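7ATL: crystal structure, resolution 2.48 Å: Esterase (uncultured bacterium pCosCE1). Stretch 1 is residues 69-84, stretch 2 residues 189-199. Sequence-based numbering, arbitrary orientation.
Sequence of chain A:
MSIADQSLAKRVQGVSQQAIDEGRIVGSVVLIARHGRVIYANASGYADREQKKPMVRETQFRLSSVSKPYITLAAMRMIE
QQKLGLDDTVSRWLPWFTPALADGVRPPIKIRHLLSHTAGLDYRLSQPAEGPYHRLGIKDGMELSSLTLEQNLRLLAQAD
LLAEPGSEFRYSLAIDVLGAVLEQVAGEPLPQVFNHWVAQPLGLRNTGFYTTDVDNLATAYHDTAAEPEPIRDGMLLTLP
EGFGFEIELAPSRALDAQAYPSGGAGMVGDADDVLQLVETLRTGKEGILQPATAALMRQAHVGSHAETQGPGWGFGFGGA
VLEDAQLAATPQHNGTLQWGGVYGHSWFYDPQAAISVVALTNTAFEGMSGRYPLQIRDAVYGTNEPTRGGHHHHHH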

# COMPACT_ATOMS: atom_id res chain seq x y z
N PRO A 69 4.20 0.70 2.36
CA PRO A 69 4.90 0.33 3.59
C PRO A 69 6.26 -0.32 3.30
O PRO A 69 7.18 -0.06 4.06
CB PRO A 69 3.93 -0.59 4.34
CG PRO A 69 2.95 -1.01 3.30
CD PRO A 69 2.87 0.11 2.29
N TYR A 70 6.36 -1.06 2.20
CA TYR A 70 7.63 -1.61 1.67
C TYR A 70 8.66 -0.48 1.48
O TYR A 70 9.80 -0.63 1.98
CB TYR A 70 7.38 -2.40 0.38
CG TYR A 70 7.07 -3.86 0.61
CD1 TYR A 70 7.94 -4.67 1.32
CD2 TYR A 70 5.90 -4.42 0.15
CE1 TYR A 70 7.67 -6.00 1.54
CE2 TYR A 70 5.61 -5.76 0.36
CZ TYR A 70 6.50 -6.55 1.05
OH TYR A 70 6.22 -7.86 1.26
N ILE A 71 8.31 0.59 0.77
CA ILE A 71 9.30 1.64 0.39
C ILE A 71 9.47 2.60 1.57
O ILE A 71 10.61 3.11 1.76
CB ILE A 71 8.93 2.34 -0.93
CG1 ILE A 71 8.73 1.34 -2.06
CG2 ILE A 71 9.97 3.39 -1.29
CD1 ILE A 71 9.97 0.55 -2.40
N THR A 72 8.41 2.81 2.36
CA THR A 72 8.52 3.52 3.66
C THR A 72 9.55 2.79 4.54
O THR A 72 10.43 3.47 5.11
CB THR A 72 7.15 3.64 4.33
OG1 THR A 72 6.32 4.41 3.46
CG2 THR A 72 7.24 4.28 5.70
N LEU A 73 9.50 1.45 4.61
CA LEU A 73 10.50 0.65 5.37
C LEU A 73 11.91 0.92 4.84
O LEU A 73 12.80 1.07 5.67
CB LEU A 73 10.23 -0.86 5.33
CG LEU A 73 11.30 -1.67 6.06
CD1 LEU A 73 11.50 -1.13 7.47
CD2 LEU A 73 10.97 -3.14 6.12
N ALA A 74 12.11 0.94 3.52
CA ALA A 74 13.45 1.18 2.94
C ALA A 74 13.99 2.52 3.45
O ALA A 74 15.15 2.56 3.91
CB ALA A 74 13.37 1.12 1.44
N ALA A 75 13.18 3.57 3.39
CA ALA A 75 13.49 4.94 3.86
C ALA A 75 13.82 4.95 5.36
O ALA A 75 14.80 5.62 5.75
CB ALA A 75 12.32 5.86 3.60
N MET A 76 12.97 4.32 6.18
CA MET A 76 13.15 4.36 7.65
C MET A 76 14.47 3.67 8.02
O MET A 76 15.16 4.13 8.97
CB MET A 76 11.99 3.68 8.36
CG MET A 76 10.71 4.47 8.31
SD MET A 76 10.84 6.23 8.65
CE MET A 76 11.57 6.18 10.29
N ARG A 77 14.84 2.64 7.28
CA ARG A 77 16.15 1.99 7.50
C ARG A 77 17.27 2.97 7.14
O ARG A 77 18.27 3.02 7.89
CB ARG A 77 16.25 0.67 6.73
CG ARG A 77 15.38 -0.42 7.33
CD ARG A 77 15.79 -1.77 6.81
NE ARG A 77 16.99 -2.17 7.49
CZ ARG A 77 18.12 -2.57 6.92
NH1 ARG A 77 18.21 -2.67 5.60
NH2 ARG A 77 19.15 -2.87 7.68
N MET A 78 17.12 3.70 6.04
CA MET A 78 18.19 4.61 5.56
C MET A 78 18.32 5.72 6.60
O MET A 78 19.44 6.19 6.86
CB MET A 78 17.86 5.20 4.19
CG MET A 78 18.34 4.35 3.05
SD MET A 78 17.68 4.94 1.48
CE MET A 78 18.44 3.80 0.33
N ILE A 79 17.20 6.09 7.20
CA ILE A 79 17.12 7.16 8.22
C ILE A 79 17.78 6.68 9.52
O ILE A 79 18.53 7.46 10.12
CB ILE A 79 15.65 7.59 8.40
CG1 ILE A 79 15.22 8.54 7.28
CG2 ILE A 79 15.43 8.20 9.77
CD1 ILE A 79 13.74 8.60 7.04
N GLU A 80 17.54 5.43 9.92
CA GLU A 80 18.21 4.81 11.09
C GLU A 80 19.72 4.94 10.93
O GLU A 80 20.38 5.33 11.89
CB GLU A 80 17.87 3.33 11.20
CG GLU A 80 16.72 3.08 12.14
CD GLU A 80 16.50 1.61 12.37
OE1 GLU A 80 17.09 0.75 11.62
OE2 GLU A 80 15.70 1.32 13.26
N GLN A 81 20.23 4.64 9.75
CA GLN A 81 21.69 4.70 9.45
C GLN A 81 22.16 6.13 9.20
O GLN A 81 23.32 6.32 8.86
CB GLN A 81 21.98 3.91 8.17
CG GLN A 81 21.16 2.63 8.06
CD GLN A 81 22.04 1.43 8.21
OE1 GLN A 81 23.25 1.56 8.35
NE2 GLN A 81 21.42 0.26 8.16
N GLN A 82 21.26 7.11 9.23
CA GLN A 82 21.63 8.53 9.01
C GLN A 82 22.32 8.67 7.63
O GLN A 82 23.34 9.35 7.56
CB GLN A 82 22.53 8.99 10.15
CG GLN A 82 22.03 8.56 11.53
CD GLN A 82 22.63 9.41 12.62
OE1 GLN A 82 23.75 9.14 13.09
NE2 GLN A 82 21.90 10.46 13.00
N LYS A 83 21.79 8.00 6.61
CA LYS A 83 22.07 8.28 5.17
C LYS A 83 21.00 9.26 4.63
O LYS A 83 21.27 9.94 3.61
CB LYS A 83 22.12 6.96 4.39
CG LYS A 83 23.30 6.05 4.72
CD LYS A 83 23.62 5.06 3.57
CE LYS A 83 24.55 3.92 3.94
NZ LYS A 83 25.84 4.44 4.44
N LEU A 84 19.86 9.36 5.32
CA LEU A 84 18.70 10.22 5.00
C LEU A 84 18.16 10.85 6.30
O LEU A 84 18.26 10.19 7.35
CB LEU A 84 17.65 9.31 4.34
CG LEU A 84 16.40 9.99 3.78
CD1 LEU A 84 16.78 11.05 2.78
CD2 LEU A 84 15.50 8.97 3.12
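Stretch 2, residues 189-199: PLPQVFNHWVA

Stretch 1 is helical from Pro-69 through Glu-80, continuing a helix that begins earlier in the chain. It closes with a Schellman motif: Gln-82 takes positive phi, its N bonding Ile-79 O at 2.9 Å, while Lys-83 N reaches Met-78 O at 3.0 Å. Stretch 2 is a helix from Leu-190 to Ala-199, with Pro-189 at the N-cap, where proline's missing amide hydrogen costs no helix bond. Its last turn widens into a pi-type turn, Ala-199 N bonding Phe-194 O at 2.9 Å. The N-to-C directions of the two helices make an angle of 70°, so the helices run neither parallel nor antiparallel, and their axes approach to 8.9 Å, with Ala-74 CA and Trp-197 CA 5.5 Å apart.

Small Ala-74 suits this close approach: its CB lies 3.8 Å from Val-198 CG2 and 4.3 Å from Trp-197 CB. Beta-branched Val-198 also reaches Leu-73, CG1 to CD2 at 4.1 Å, and meets the edge of the Tyr-70 ring, CG1 to CD1 at 4.0 Å. Phe-194 turns its own edge toward the face of Tyr-70 in an offset edge-to-face pair, the planes at 85° and Phe-194 CE1 3.4 Å from Tyr-70 CD1. Ile-71 extends this apolar patch, its CD1 4.2 Å from Phe-194 CD1 and 4.3 Å from Leu-190 CD1.

Trp-197 is the most extensively covered residue. Flexible, unbranched Met-78 lies along one face of its indole, with Met-78 CG 3.6 Å from the centroid of the six-membered ring; Met-78 CE continues to Val-193 CG1 at 3.7 Å. Aliphatic parts of Gln-81 and Lys-83 line the ring's edge, Gln-81 CG 3.9 Å from Trp-197 CZ3 and Lys-83 CE 4.1 Å from Trp-197 CH2. Arg-77 supplies the one hydrogen bond between the stretches, NH1 donating to Trp-197 O at 2.8 Å; its long side chain brings a charged donor to this carbonyl.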

# COMPACT_ATOMS: atom_id res chain seq x y z
N PRO A 189 19.19 2.25 -8.87
CA PRO A 189 17.76 2.32 -9.16
C PRO A 189 16.92 1.66 -8.06
O PRO A 189 17.42 0.81 -7.38
CB PRO A 189 17.62 1.55 -10.49
CG PRO A 189 19.00 1.64 -11.11
CD PRO A 189 19.92 1.50 -9.91
N LEU A 190 15.65 2.05 -7.97
CA LEU A 190 14.75 1.70 -6.84
C LEU A 190 14.62 0.18 -6.68
O LEU A 190 14.55 -0.29 -5.55
CB LEU A 190 13.40 2.39 -7.03
CG LEU A 190 12.40 2.20 -5.88
CD1 LEU A 190 13.00 2.71 -4.58
CD2 LEU A 190 11.06 2.89 -6.15
N PRO A 191 14.54 -0.66 -7.74
CA PRO A 191 14.41 -2.11 -7.56
C PRO A 191 15.62 -2.68 -6.80
O PRO A 191 15.42 -3.55 -5.92
CB PRO A 191 14.29 -2.69 -8.97
CG PRO A 191 13.79 -1.54 -9.80
CD PRO A 191 14.42 -0.30 -9.17
N GLN A 192 16.82 -2.18 -7.11
CA GLN A 192 18.07 -2.62 -6.44
C GLN A 192 18.05 -2.08 -5.00
O GLN A 192 18.40 -2.83 -4.07
CB GLN A 192 19.32 -2.20 -7.21
CG GLN A 192 19.62 -3.07 -8.42
CD GLN A 192 18.66 -2.96 -9.59
OE1 GLN A 192 18.27 -3.97 -10.17
NE2 GLN A 192 18.26 -1.76 -9.98
N VAL A 193 17.59 -0.85 -4.79
CA VAL A 193 17.43 -0.27 -3.42
C VAL A 193 16.54 -1.20 -2.59
O VAL A 193 16.94 -1.60 -1.49
CB VAL A 193 16.85 1.15 -3.45
CG1 VAL A 193 16.55 1.61 -2.05
CG2 VAL A 193 17.78 2.13 -4.15
N PHE A 194 15.36 -1.54 -3.09
CA PHE A 194 14.41 -2.41 -2.37
C PHE A 194 15.07 -3.77 -2.07
O PHE A 194 14.85 -4.33 -0.98
CB PHE A 194 13.14 -2.65 -3.18
CG PHE A 194 12.19 -3.62 -2.52
CD1 PHE A 194 11.48 -3.24 -1.39
CD2 PHE A 194 12.04 -4.92 -3.00
CE1 PHE A 194 10.60 -4.12 -0.78
CE2 PHE A 194 11.17 -5.81 -2.39
CZ PHE A 194 10.45 -5.41 -1.27
N ASN A 195 15.80 -4.31 -3.04
CA ASN A 195 16.40 -5.66 -2.89
C ASN A 195 17.43 -5.60 -1.75
O ASN A 195 17.29 -6.38 -0.79
CB ASN A 195 16.96 -6.22 -4.20
CG ASN A 195 17.48 -7.63 -4.02
OD1 ASN A 195 16.76 -8.52 -3.57
ND2 ASN A 195 18.75 -7.83 -4.31
N HIS A 196 18.35 -4.63 -1.81
CA HIS A 196 19.44 -4.42 -0.83
C HIS A 196 18.90 -3.98 0.54
O HIS A 196 19.42 -4.50 1.54
CB HIS A 196 20.49 -3.43 -1.36
CG HIS A 196 21.23 -3.95 -2.54
ND1 HIS A 196 21.88 -3.12 -3.43
CD2 HIS A 196 21.39 -5.21 -3.00
CE1 HIS A 196 22.43 -3.85 -4.38
NE2 HIS A 196 22.15 -5.13 -4.13
N TRP A 197 17.88 -3.12 0.59
CA TRP A 197 17.45 -2.47 1.86
C TRP A 197 16.30 -3.23 2.52
O TRP A 197 16.17 -3.09 3.73
CB TRP A 197 17.11 -1.00 1.65
CG TRP A 197 18.37 -0.21 1.48
CD1 TRP A 197 19.07 -0.05 0.33
CD2 TRP A 197 19.12 0.45 2.51
NE1 TRP A 197 20.17 0.72 0.56
CE2 TRP A 197 20.24 1.02 1.89
CE3 TRP A 197 18.93 0.64 3.88
CZ2 TRP A 197 21.19 1.74 2.60
CZ3 TRP A 197 19.86 1.37 4.58
CH2 TRP A 197 20.97 1.92 3.94
N VAL A 198 15.53 -4.01 1.77
CA VAL A 198 14.36 -4.73 2.36
C VAL A 198 14.41 -6.23 2.03
O VAL A 198 14.48 -7.01 2.99
CB VAL A 198 13.04 -4.05 1.93
CG1 VAL A 198 11.81 -4.76 2.48
CG2 VAL A 198 13.03 -2.59 2.36
N ALA A 199 14.37 -6.63 0.77
CA ALA A 199 14.11 -8.05 0.40
C ALA A 199 15.16 -8.98 1.03
O ALA A 199 14.78 -10.04 1.59
CB ALA A 199 14.10 -8.19 -1.10